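Local structure of uricase (Arthrobacter globiformis, 2YZC) at residues Ser46-Asp51 / Asp101-Gly106. The protein catalyses the oxidation of uric acid by molecular oxygen to 5-hydroxyisourate, with release of hydrogen peroxide. Sequence-based numbering, arbitrary orientation.
Sequences SQLRGD and DWVTGG
Arg49 and Gly105 face each other as an antiparallel hydrogen-bonded pair, and the side chain of Arg49 then runs over the two glycines that follow Thr104. Its CB sits 3.8 Å from Gly105 O, the same oxygen that accepts the Arg49 backbone N-H. CG turns away from the carbonyl carbon to lie beside the backbone N (chi1 -68°), which brings it within contact of Gly106 CA. The chain stays extended from there to NE; CD packs 3.9 Å from Gly106 CA. At the tip, the Gly106 carbonyl lies over one face of the guanidinium, displaced toward its rim, with Gly106 O 3.9 Å from NH1. The charged end finds its polar partners beyond these strands: NE donates to Gln19 OE1 on strand 13-31, and NH2 forms a salt bridge with Glu138 on strand 131-140. One arginine thus ties together neighbouring strands.

Its backbone carbonyl does a second job. Arg49 O accepts two N-H groups, from Thr104 at 3.0 Å and from Gly105 at 3.3 Å, the former near the carbonyl plane and the latter well above it. Thr104 is the extra residue, and the pairing resumes with Gly50 beside Val103. Here the backbones come close, Gly50 CA lying 3.1 Å from Trp102 O in a CH···O contact, and just past the last bridge Asp51 N donates to that same Trp102 oxygen. On the face of the sheet opposite the Arg49 side chain, Leu48 CD1 meets Val103 CG2 at 4.1 Å, while Leu48 also packs on Phe96 of helix 85-99. Two residues on one strand facing a single residue on the other define a classic beta bulge, here where strand 38-50 ends and strand 103-117 begins in the antiparallel sheet of the tunnelling fold (T-fold) of uricases.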
loop_
_atom_site.group_PDB
_atom_site.type_symbol
_atom_site.label_atom_id
_atom_site.label_comp_id
_atom_site.label_asym_id
_atom_site.label_seq_id
_atom_site.Cartn_x
_atom_site.Cartn_y
_atom_site.Cartn_z
ATOM N N SER A 46 6.030 21.532 -1.186
ATOM C CA SER A 46 6.366 22.857 -1.700
ATOM C C SER A 46 7.152 22.753 -3.001
ATOM O O SER A 46 8.146 22.032 -3.070
ATOM C CB SER A 46 7.210 23.609 -0.662
ATOM O OG SER A 46 7.794 24.789 -1.198
ATOM N N GLN A 47 6.701 23.458 -4.034
ATOM C CA GLN A 47 7.411 23.460 -5.311
ATOM C C GLN A 47 7.408 24.853 -5.925
ATOM O O GLN A 47 6.382 25.535 -5.959
ATOM C CB GLN A 47 6.809 22.444 -6.282
ATOM C CG GLN A 47 7.182 21.005 -5.932
ATOM C CD GLN A 47 6.623 20.007 -6.914
ATOM O OE1 GLN A 47 7.370 19.312 -7.607
ATOM N NE2 GLN A 47 5.304 19.930 -6.987
ATOM N N LEU A 48 8.572 25.263 -6.410
ATOM C CA LEU A 48 8.733 26.583 -6.985
ATOM C C LEU A 48 8.745 26.583 -8.501
ATOM O O LEU A 48 9.111 25.595 -9.133
ATOM C CB LEU A 48 10.032 27.206 -6.478
ATOM C CG LEU A 48 10.251 27.152 -4.963
ATOM C CD1 LEU A 48 11.563 27.854 -4.618
ATOM C CD2 LEU A 48 9.081 27.807 -4.246
ATOM N N ARG A 49 8.344 27.717 -9.064
ATOM C CA ARG A 49 8.317 27.916 -10.502
ATOM C C ARG A 49 8.976 29.260 -10.776
ATOM O O ARG A 49 8.846 30.200 -9.986
ATOM C CB ARG A 49 6.880 27.928 -11.015
ATOM C CG ARG A 49 6.188 26.584 -10.905
ATOM C CD ARG A 49 4.699 26.726 -11.135
ATOM N NE ARG A 49 4.003 25.453 -10.990
ATOM C CZ ARG A 49 2.682 25.321 -10.985
ATOM N NH1 ARG A 49 1.908 26.391 -11.111
ATOM N NH2 ARG A 49 2.134 24.118 -10.861
ATOM N N GLY A 50 9.688 29.343 -11.894
ATOM C CA GLY A 50 10.358 30.581 -12.241
ATOM C C GLY A 50 11.427 30.330 -13.278
ATOM O O GLY A 50 11.284 29.442 -14.119
ATOM N N ASP A 51 12.500 31.110 -13.224
ATOM C CA ASP A 51 13.589 30.951 -14.172
ATOM C C ASP A 51 14.632 29.966 -13.666
ATOM O O ASP A 51 15.537 30.330 -12.912
ATOM C CB ASP A 51 14.242 32.302 -14.461
ATOM C CG ASP A 51 15.515 32.164 -15.262
ATOM O OD1 ASP A 51 15.604 31.219 -16.074
ATOM O OD2 ASP A 51 16.423 33.001 -15.084
ATOM N N ASP A 101 13.499 37.036 -6.648
ATOM C CA ASP A 101 13.080 37.647 -7.904
ATOM C C ASP A 101 12.851 36.672 -9.051
ATOM O O ASP A 101 11.967 36.887 -9.878
ATOM C CB ASP A 101 14.088 38.714 -8.340
ATOM C CG ASP A 101 14.155 39.880 -7.370
ATOM O OD1 ASP A 101 13.083 40.383 -6.971
ATOM O OD2 ASP A 101 15.279 40.299 -7.015
ATOM N N TRP A 102 13.639 35.603 -9.110
ATOM C CA TRP A 102 13.489 34.629 -10.187
ATOM C C TRP A 102 12.361 33.624 -9.941
ATOM O O TRP A 102 11.990 32.870 -10.841
ATOM C CB TRP A 102 14.813 33.898 -10.428
ATOM C CG TRP A 102 15.330 33.171 -9.234
ATOM C CD1 TRP A 102 14.991 31.913 -8.828
ATOM C CD2 TRP A 102 16.264 33.666 -8.269
ATOM N NE1 TRP A 102 15.655 31.593 -7.671
ATOM C CE2 TRP A 102 16.445 32.652 -7.304
ATOM C CE3 TRP A 102 16.967 34.870 -8.126
ATOM C CZ2 TRP A 102 17.300 32.803 -6.208
ATOM C CZ3 TRP A 102 17.818 35.021 -7.035
ATOM C CH2 TRP A 102 17.976 33.990 -6.091
ATOM N N VAL A 103 11.826 33.608 -8.722
ATOM C CA VAL A 103 10.714 32.720 -8.384
ATOM C C VAL A 103 9.438 33.515 -8.652
ATOM O O VAL A 103 9.106 34.447 -7.915
ATOM C CB VAL A 103 10.761 32.294 -6.900
ATOM C CG1 VAL A 103 9.492 31.532 -6.526
ATOM C CG2 VAL A 103 11.982 31.418 -6.665
ATOM N N THR A 104 8.733 33.144 -9.714
ATOM C CA THR A 104 7.520 33.845 -10.123
ATOM C C THR A 104 6.221 33.234 -9.621
ATOM O O THR A 104 5.158 33.843 -9.730
ATOM C CB THR A 104 7.450 33.936 -11.658
ATOM O OG1 THR A 104 7.528 32.619 -12.218
ATOM C CG2 THR A 104 8.603 34.765 -12.192
ATOM N N GLY A 105 6.306 32.032 -9.068
ATOM C CA GLY A 105 5.112 31.377 -8.573
ATOM C C GLY A 105 5.453 30.017 -8.011
ATOM O O GLY A 105 6.603 29.755 -7.664
ATOM N N GLY A 106 4.456 29.149 -7.918
ATOM C CA GLY A 106 4.704 27.825 -7.386
ATOM C C GLY A 106 3.426 27.096 -7.045
ATOM O O GLY A 106 2.326 27.552 -7.361
#